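Local coordinates for enterobactin synthetase component F-related protein (Vibrio cholerae serotype O1, PDB 4OXI) that probably activates glycine with ATP as an adenylation enzyme, forming glycyl-adenylate for a lipopolysaccharide modification pathway that underlies antimicrobial peptide resistance, at residues 97-109 / 143-157. Numbering follows the deposited sequence.
Sequences VQRVAILSVRDLA and TQCDSIMVDAQQLSR
Two neighbouring strands of a five-stranded parallel sheet, 99-102 and 147-149, meet at Ala101 and Ile148 and illustrate how a parallel ladder passes into side-chain contacts at its carboxyl ends. Both backbone groups of Ala101 turn to strand 147-149: its N donates to Ser147 O (2.8 Å), and its O accepts from Met149 N. Leu103 N then reaches Met149 O, which also takes a weak bond from Ser104 N. At the amino end the extended chain of Arg99 carries NH1 to Thr143 O (2.8 Å), just past helix 133-142. The carbonyl oxygen lies near the guanidinium plane, yet the donor stands 51° out of the carbonyl plane. Water 2 joins the same NH1 to Gln144 OE1.

The chain order is that of successive beta-alpha-beta crossovers: strand 99-102 runs through helix 108-119 to strand 123-126, its other neighbour, and helix 133-142 then leads to strand 147-149. One face of the sheet carries Ala101 and Ile148, both against Leu140 of helix 133-142; the other carries Ile102 and Met149, against Ala113 of helix 108-119. Bent at chi2 (84°), the Met149 chain brings CE within 4.0 Å of Ala109 CB.

Past the strands, Leu103 divides its branches: CD2 rests on Gln154 CB at 3.7 Å, while CD1 sits over one face of the Arg157 guanidinium, towards its rim. Gln154 OE1 accepts from Arg157 NH1 (2.7 Å), and water 3 bridges that nitrogen to Leu103 O. Ser104 OG donates to Asp151 OD2 (2.7 Å) from above the carboxylate plane. That oxygen also accepts a hydrogen bond from water 4 and lies 3.3 Å from Asp107 OD2, a proximity of like charges probably eased by the salt bridge of Asp107 to Lys72. Asp107 OD2 itself caps helix 108-119 through Ala109 N.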
ATOM      1  N   VAL A  97       0.455  -5.574 -24.467  1.00 25.95           N
ATOM      2  CA  VAL A  97      -0.163  -5.436 -23.161  1.00 26.72           C
ATOM      3  C   VAL A  97       0.434  -4.230 -22.477  1.00 24.10           C
ATOM      4  O   VAL A  97       1.652  -4.073 -22.476  1.00 27.33           O
ATOM      5  CB  VAL A  97       0.135  -6.685 -22.297  1.00 26.95           C
ATOM      6  CG1 VAL A  97      -0.337  -6.483 -20.872  1.00 25.01           C
ATOM      7  CG2 VAL A  97      -0.540  -7.904 -22.894  1.00 23.50           C
ATOM      8  N   GLN A  98      -0.404  -3.381 -21.885  1.00 23.51           N
ATOM      9  CA  GLN A  98       0.099  -2.269 -21.072  1.00 22.66           C
ATOM     10  C   GLN A  98      -0.222  -2.466 -19.587  1.00 24.27           C
ATOM     11  O   GLN A  98       0.593  -2.146 -18.715  1.00 24.04           O
ATOM     12  CB  GLN A  98      -0.470  -0.926 -21.553  1.00 24.00           C
ATOM     13  CG  GLN A  98      -0.157   0.244 -20.594  1.00 25.30           C
ATOM     14  CD  GLN A  98       1.341   0.529 -20.458  1.00 26.57           C
ATOM     15  OE1 GLN A  98       2.093   0.423 -21.430  1.00 30.37           O
ATOM     16  NE2 GLN A  98       1.780   0.892 -19.248  1.00 22.42           N
ATOM     17  N   ARG A  99      -1.410  -2.997 -19.298  1.00 21.40           N
ATOM     18  CA  ARG A  99      -1.847  -3.174 -17.917  1.00 22.39           C
ATOM     19  C   ARG A  99      -2.031  -4.650 -17.559  1.00 23.24           C
ATOM     20  O   ARG A  99      -2.724  -5.389 -18.267  1.00 21.39           O
ATOM     21  CB  ARG A  99      -3.147  -2.399 -17.663  1.00 21.98           C
ATOM     22  CG  ARG A  99      -3.030  -0.894 -17.958  1.00 22.66           C
ATOM     23  CD  ARG A  99      -4.287  -0.138 -17.550  1.00 24.27           C
ATOM     24  NE  ARG A  99      -4.102   1.304 -17.669  1.00 25.22           N
ATOM     25  CZ  ARG A  99      -5.060   2.198 -17.444  1.00 25.69           C
ATOM     26  NH1 ARG A  99      -6.266   1.803 -17.073  1.00 28.38           N
ATOM     27  NH2 ARG A  99      -4.811   3.485 -17.594  1.00 27.74           N
ATOM     28  N   VAL A 100      -1.409  -5.081 -16.467  1.00 20.63           N
ATOM     29  CA  VAL A 100      -1.559  -6.460 -16.023  1.00 20.98           C
ATOM     30  C   VAL A 100      -2.091  -6.491 -14.608  1.00 17.18           C
ATOM     31  O   VAL A 100      -1.542  -5.846 -13.712  1.00 18.54           O
ATOM     32  CB  VAL A 100      -0.221  -7.218 -16.048  1.00 22.28           C
ATOM     33  CG1 VAL A 100      -0.426  -8.670 -15.600  1.00 23.67           C
ATOM     34  CG2 VAL A 100       0.351  -7.202 -17.431  1.00 27.58           C
ATOM     35  N   ALA A 101      -3.157  -7.244 -14.395  1.00 20.01           N
ATOM     36  CA  ALA A 101      -3.669  -7.432 -13.045  1.00 18.46           C
ATOM     37  C   ALA A 101      -2.984  -8.634 -12.412  1.00 20.87           C
ATOM     38  O   ALA A 101      -2.676  -9.617 -13.085  1.00 23.51           O
ATOM     39  CB  ALA A 101      -5.157  -7.617 -13.056  1.00 18.82           C
ATOM     40  N   ILE A 102      -2.724  -8.552 -11.120  1.00 18.01           N
ATOM     41  CA  ILE A 102      -1.973  -9.608 -10.461  1.00 21.38           C
ATOM     42  C   ILE A 102      -2.806 -10.279  -9.383  1.00 19.92           C
ATOM     43  O   ILE A 102      -3.092  -9.668  -8.358  1.00 20.45           O
ATOM     44  CB  ILE A 102      -0.665  -9.063  -9.860  1.00 21.85           C
ATOM     45  CG1 ILE A 102       0.149  -8.352 -10.955  1.00 19.47           C
ATOM     46  CG2 ILE A 102       0.138 -10.198  -9.222  1.00 18.37           C
ATOM     47  CD1 ILE A 102       1.557  -8.036 -10.554  1.00 25.37           C
ATOM     48  N   LEU A 103      -3.206 -11.524  -9.637  1.00 18.78           N
ATOM     49  CA  LEU A 103      -4.086 -12.272  -8.738  1.00 22.50           C
ATOM     50  C   LEU A 103      -3.242 -13.046  -7.721  1.00 23.19           C
ATOM     51  O   LEU A 103      -3.640 -13.264  -6.572  1.00 23.21           O
ATOM     52  CB  LEU A 103      -4.958 -13.248  -9.548  1.00 21.65           C
ATOM     53  CG  LEU A 103      -6.076 -14.021  -8.832  1.00 24.18           C
ATOM     54  CD1 LEU A 103      -7.202 -13.090  -8.406  1.00 19.40           C
ATOM     55  CD2 LEU A 103      -6.616 -15.133  -9.735  1.00 23.80           C
ATOM     56  N   SER A 104      -2.070 -13.468  -8.165  1.00 21.32           N
ATOM     57  CA  SER A 104      -1.109 -14.141  -7.305  1.00 20.30           C
ATOM     58  C   SER A 104      -0.760 -13.256  -6.114  1.00 25.64           C
ATOM     59  O   SER A 104      -0.624 -12.035  -6.268  1.00 25.75           O
ATOM     60  CB  SER A 104       0.151 -14.435  -8.113  1.00 23.05           C
ATOM     61  OG  SER A 104       1.211 -14.793  -7.245  1.00 32.61           O
ATOM     62  N   VAL A 105      -0.627 -13.856  -4.932  1.00 22.28           N
ATOM     63  CA  VAL A 105      -0.201 -13.124  -3.739  1.00 24.08           C
ATOM     64  C   VAL A 105       0.846 -13.895  -2.929  1.00 23.95           C
ATOM     65  O   VAL A 105       0.788 -15.119  -2.855  1.00 22.53           O
ATOM     66  CB  VAL A 105      -1.398 -12.774  -2.816  1.00 27.10           C
ATOM     67  CG1 VAL A 105      -2.323 -11.782  -3.507  1.00 23.52           C
ATOM     68  CG2 VAL A 105      -2.158 -14.038  -2.408  1.00 27.13           C
ATOM     69  N   ARG A 106       1.800 -13.165  -2.338  1.00 27.43           N
ATOM     70  CA  ARG A 106       2.847 -13.738  -1.475  1.00 22.82           C
ATOM     71  C   ARG A 106       3.488 -14.955  -2.088  1.00 25.96           C
ATOM     72  O   ARG A 106       3.730 -15.959  -1.417  1.00 23.35           O
ATOM     73  CB  ARG A 106       2.311 -14.055  -0.071  1.00 21.23           C
ATOM     74  CG  ARG A 106       1.990 -12.767   0.698  1.00 26.00           C
ATOM     75  CD  ARG A 106       1.522 -12.979   2.125  1.00 25.99           C
ATOM     76  NE  ARG A 106       0.925 -11.731   2.602  1.00 26.69           N
ATOM     77  CZ  ARG A 106       1.619 -10.675   3.027  1.00 28.17           C
ATOM     78  NH1 ARG A 106       2.953 -10.712   3.071  1.00 25.50           N
ATOM     79  NH2 ARG A 106       0.971  -9.582   3.415  1.00 25.29           N
ATOM     80  N   ASP A 107       3.748 -14.851  -3.382  1.00 23.28           N
ATOM     81  CA  ASP A 107       4.211 -15.977  -4.158  1.00 24.24           C
ATOM     82  C   ASP A 107       5.150 -15.445  -5.238  1.00 23.82           C
ATOM     83  O   ASP A 107       5.034 -14.281  -5.653  1.00 22.27           O
ATOM     84  CB  ASP A 107       3.010 -16.669  -4.799  1.00 26.86           C
ATOM     85  CG  ASP A 107       3.401 -17.906  -5.592  1.00 29.76           C
ATOM     86  OD1 ASP A 107       3.364 -19.013  -5.008  1.00 39.47           O
ATOM     87  OD2 ASP A 107       3.756 -17.779  -6.791  1.00 30.72           O
ATOM     88  N   LEU A 108       6.070 -16.287  -5.692  1.00 19.53           N
ATOM     89  CA  LEU A 108       7.055 -15.893  -6.695  1.00 20.66           C
ATOM     90  C   LEU A 108       6.428 -15.204  -7.908  1.00 22.90           C
ATOM     91  O   LEU A 108       6.979 -14.226  -8.437  1.00 21.98           O
ATOM     92  CB  LEU A 108       7.815 -17.130  -7.160  1.00 19.60           C
ATOM     93  CG  LEU A 108       8.641 -16.976  -8.435  1.00 23.34           C
ATOM     94  CD1 LEU A 108       9.817 -16.035  -8.172  1.00 20.47           C
ATOM     95  CD2 LEU A 108       9.119 -18.349  -8.929  1.00 22.15           C
ATOM     96  N   ALA A 109       5.284 -15.719  -8.351  1.00 21.44           N
ATOM     97  CA  ALA A 109       4.636 -15.210  -9.558  1.00 21.66           C
ATOM     98  C   ALA A 109       4.264 -13.738  -9.416  1.00 18.72           C
ATOM     99  O   ALA A 109       4.397 -12.980 -10.362  1.00 23.16           O
ATOM    100  CB  ALA A 109       3.421 -16.039  -9.890  1.00 18.18           C
ATOM    101  N   THR A 143     -10.302  -0.533 -14.849  1.00 28.55           N
ATOM    102  CA  THR A 143      -8.932  -0.281 -15.278  1.00 29.54           C
ATOM    103  C   THR A 143      -8.660  -0.742 -16.718  1.00 30.28           C
ATOM    104  O   THR A 143      -7.508  -0.735 -17.158  1.00 31.60           O
ATOM    105  CB  THR A 143      -7.916  -0.956 -14.343  1.00 28.32           C
ATOM    106  OG1 THR A 143      -8.118  -2.370 -14.371  1.00 27.15           O
ATOM    107  CG2 THR A 143      -8.084  -0.470 -12.917  1.00 25.88           C
ATOM    108  N   GLN A 144      -9.709  -1.135 -17.445  1.00 27.17           N
ATOM    109  CA  GLN A 144      -9.568  -1.588 -18.834  1.00 29.37           C
ATOM    110  C   GLN A 144      -8.443  -2.601 -18.990  1.00 29.07           C
ATOM    111  O   GLN A 144      -7.609  -2.477 -19.879  1.00 28.96           O
ATOM    112  CB  GLN A 144      -9.301  -0.419 -19.804  1.00 35.29           C
ATOM    113  CG  GLN A 144     -10.519   0.433 -20.151  1.00 39.83           C
ATOM    114  CD  GLN A 144     -10.625   1.658 -19.275  1.00 47.30           C
ATOM    115  OE1 GLN A 144      -9.649   2.397 -19.097  1.00 50.91           O
ATOM    116  NE2 GLN A 144     -11.811   1.880 -18.704  1.00 53.00           N
ATOM    117  N   CYS A 145      -8.428  -3.604 -18.126  1.00 27.76           N
ATOM    118  CA  CYS A 145      -7.355  -4.575 -18.103  1.00 25.76           C
ATOM    119  C   CYS A 145      -7.916  -5.945 -18.442  1.00 25.40           C
ATOM    120  O   CYS A 145      -8.895  -6.385 -17.840  1.00 26.65           O
ATOM    121  CB  CYS A 145      -6.742  -4.588 -16.700  1.00 21.97           C
ATOM    122  SG  CYS A 145      -5.688  -5.998 -16.369  1.00 25.33           S
ATOM    123  N   ASP A 146      -7.318  -6.624 -19.411  1.00 21.75           N
ATOM    124  CA  ASP A 146      -7.780  -7.966 -19.740  1.00 26.76           C
ATOM    125  C   ASP A 146      -6.663  -8.996 -19.611  1.00 25.71           C
ATOM    126  O   ASP A 146      -6.702 -10.025 -20.279  1.00 28.61           O
ATOM    127  CB  ASP A 146      -8.369  -8.006 -21.153  1.00 28.48           C
ATOM    128  CG  ASP A 146      -7.342  -7.689 -22.229  1.00 39.00           C
ATOM    129  OD1 ASP A 146      -6.174  -7.357 -21.893  1.00 37.19           O
ATOM    130  OD2 ASP A 146      -7.706  -7.768 -23.428  1.00 49.52           O
ATOM    131  N   SER A 147      -5.658  -8.705 -18.783  1.00 22.84           N
ATOM    132  CA  SER A 147      -4.521  -9.607 -18.613  1.00 22.53           C
ATOM    133  C   SER A 147      -4.298  -9.868 -17.138  1.00 19.88           C
ATOM    134  O   SER A 147      -4.258  -8.934 -16.336  1.00 21.89           O
ATOM    135  CB  SER A 147      -3.260  -9.011 -19.235  1.00 23.87           C
ATOM    136  OG  SER A 147      -3.461  -8.769 -20.622  1.00 26.71           O
ATOM    137  N   ILE A 148      -4.185 -11.141 -16.773  1.00 21.42           N
ATOM    138  CA  ILE A 148      -4.066 -11.501 -15.372  1.00 21.01           C
ATOM    139  C   ILE A 148      -2.946 -12.500 -15.132  1.00 24.31           C
ATOM    140  O   ILE A 148      -2.899 -13.562 -15.783  1.00 19.65           O
ATOM    141  CB  ILE A 148      -5.368 -12.111 -14.849  1.00 22.45           C
ATOM    142  CG1 ILE A 148      -6.563 -11.256 -15.254  1.00 22.60           C
ATOM    143  CG2 ILE A 148      -5.332 -12.222 -13.311  1.00 18.85           C
ATOM    144  CD1 ILE A 148      -7.898 -11.782 -14.654  1.00 28.86           C
ATOM    145  N   MET A 149      -2.052 -12.159 -14.201  1.00 18.75           N
ATOM    146  CA  MET A 149      -1.009 -13.082 -13.763  1.00 21.11           C
ATOM    147  C   MET A 149      -1.514 -13.919 -12.604  1.00 20.94           C
ATOM    148  O   MET A 149      -1.988 -13.379 -11.592  1.00 19.37           O
ATOM    149  CB  MET A 149       0.226 -12.319 -13.283  1.00 23.09           C
ATOM    150  CG  MET A 149       1.370 -13.235 -12.907  1.00 22.90           C
ATOM    151  SD  MET A 149       2.306 -13.675 -14.372  1.00 25.18           S
ATOM    152  CE  MET A 149       3.494 -14.814 -13.660  1.00 21.56           C
ATOM    153  N   VAL A 150      -1.395 -15.234 -12.734  1.00 18.53           N
ATOM    154  CA  VAL A 150      -1.915 -16.140 -11.718  1.00 21.17           C
ATOM    155  C   VAL A 150      -0.810 -17.080 -11.271  1.00 22.50           C
ATOM    156  O   VAL A 150       0.316 -17.012 -11.784  1.00 23.57           O
ATOM    157  CB  VAL A 150      -3.134 -16.948 -12.252  1.00 21.38           C
ATOM    158  CG1 VAL A 150      -4.174 -16.007 -12.830  1.00 21.22           C
ATOM    159  CG2 VAL A 150      -2.701 -17.953 -13.325  1.00 18.79           C
ATOM    160  N   ASP A 151      -1.131 -17.944 -10.310  1.00 24.37           N
ATOM    161  CA  ASP A 151      -0.257 -19.054  -9.909  1.00 25.97           C
ATOM    162  C   ASP A 151      -1.142 -20.206  -9.457  1.00 25.73           C
ATOM    163  O   ASP A 151      -2.364 -20.054  -9.418  1.00 26.78           O
ATOM    164  CB  ASP A 151       0.681 -18.640  -8.773  1.00 27.21           C
ATOM    165  CG  ASP A 151      -0.075 -18.165  -7.522  1.00 31.45           C
ATOM    166  OD1 ASP A 151      -1.190 -18.652  -7.240  1.00 36.03           O
ATOM    167  OD2 ASP A 151       0.451 -17.293  -6.800  1.00 37.23           O
ATOM    168  N   ALA A 152      -0.539 -21.327  -9.076  1.00 26.45           N
ATOM    169  CA  ALA A 152      -1.297 -22.531  -8.714  1.00 28.24           C
ATOM    170  C   ALA A 152      -2.296 -22.324  -7.571  1.00 28.48           C
ATOM    171  O   ALA A 152      -3.394 -22.880  -7.593  1.00 34.82           O
ATOM    172  CB  ALA A 152      -0.343 -23.670  -8.386  1.00 27.13           C
ATOM    173  N   GLN A 153      -1.933 -21.513  -6.584  1.00 27.72           N
ATOM    174  CA  GLN A 153      -2.807 -21.284  -5.439  1.00 31.00           C
ATOM    175  C   GLN A 153      -4.101 -20.544  -5.823  1.00 33.56           C
ATOM    176  O   GLN A 153      -5.126 -20.668  -5.143  1.00 32.72           O
ATOM    177  CB  GLN A 153      -2.030 -20.550  -4.327  1.00 33.05           C
ATOM    178  CG  GLN A 153      -2.892 -19.850  -3.287  1.00 40.45           C
ATOM    179  CD  GLN A 153      -2.072 -19.177  -2.178  1.00 60.73           C
ATOM    180  OE1 GLN A 153      -0.879 -19.452  -2.018  1.00 62.78           O
ATOM    181  NE2 GLN A 153      -2.716 -18.295  -1.409  1.00 53.33           N
ATOM    182  N   GLN A 154      -4.072 -19.798  -6.927  1.00 29.56           N
ATOM    183  CA  GLN A 154      -5.229 -18.972  -7.302  1.00 27.96           C
ATOM    184  C   GLN A 154      -6.149 -19.581  -8.375  1.00 25.09           C
ATOM    185  O   GLN A 154      -7.120 -18.949  -8.795  1.00 25.14           O
ATOM    186  CB  GLN A 154      -4.744 -17.598  -7.781  1.00 27.04           C
ATOM    187  CG  GLN A 154      -3.878 -16.863  -6.765  1.00 25.05           C
ATOM    188  CD  GLN A 154      -4.678 -16.432  -5.554  1.00 27.90           C
ATOM    189  OE1 GLN A 154      -5.880 -16.172  -5.649  1.00 32.78           O
ATOM    190  NE2 GLN A 154      -4.027 -16.372  -4.410  1.00 25.47           N
ATOM    191  N   LEU A 155      -5.842 -20.785  -8.841  1.00 25.15           N
ATOM    192  CA  LEU A 155      -6.601 -21.369  -9.946  1.00 28.94           C
ATOM    193  C   LEU A 155      -8.092 -21.519  -9.641  1.00 29.13           C
ATOM    194  O   LEU A 155      -8.939 -21.305 -10.513  1.00 30.78           O
ATOM    195  CB  LEU A 155      -6.010 -22.710 -10.368  1.00 28.45           C
ATOM    196  CG  LEU A 155      -4.605 -22.643 -10.964  1.00 29.61           C
ATOM    197  CD1 LEU A 155      -4.162 -24.022 -11.458  1.00 28.45           C
ATOM    198  CD2 LEU A 155      -4.519 -21.610 -12.077  1.00 25.83           C
ATOM    199  N   SER A 156      -8.419 -21.863  -8.402  1.00 27.63           N
ATOM    200  CA  SER A 156      -9.819 -21.970  -8.005  1.00 28.74           C
ATOM    201  C   SER A 156     -10.558 -20.627  -8.084  1.00 30.43           C
ATOM    202  O   SER A 156     -11.673 -20.565  -8.603  1.00 37.38           O
ATOM    203  CB  SER A 156      -9.927 -22.605  -6.610  1.00 35.02           C
ATOM    204  OG  SER A 156     -10.925 -21.963  -5.837  1.00 39.34           O
ATOM    205  N   ARG A 157      -9.957 -19.545  -7.581  1.00 27.63           N
ATOM    206  CA  ARG A 157     -10.590 -18.230  -7.715  1.00 25.47           C
ATOM    207  C   ARG A 157     -10.654 -17.799  -9.172  1.00 27.66           C
ATOM    208  O   ARG A 157     -11.616 -17.152  -9.607  1.00 27.23           O
ATOM    209  CB  ARG A 157      -9.828 -17.164  -6.927  1.00 26.53           C
ATOM    210  CG  ARG A 157     -10.000 -17.239  -5.426  1.00 27.17           C
ATOM    211  CD  ARG A 157      -9.041 -16.277  -4.773  1.00 23.88           C
ATOM    212  NE  ARG A 157      -9.482 -14.890  -4.908  1.00 25.08           N
ATOM    213  CZ  ARG A 157      -8.659 -13.851  -4.945  1.00 24.09           C
ATOM    214  NH1 ARG A 157      -7.340 -14.040  -4.909  1.00 21.29           N
ATOM    215  NH2 ARG A 157      -9.152 -12.625  -5.019  1.00 21.79           N
TER
HETATM  216  O   HOH W   1      -4.348  -5.908 -20.348  1.00 34.49           O
HETATM  217  O   HOH W   2      -8.629   3.507 -17.004  1.00 39.00           O
HETATM  218  O   HOH W   3      -5.482 -11.827  -5.285  1.00 21.43           O
HETATM  219  O   HOH W   4      -0.872 -16.743  -4.566  1.00 27.83           O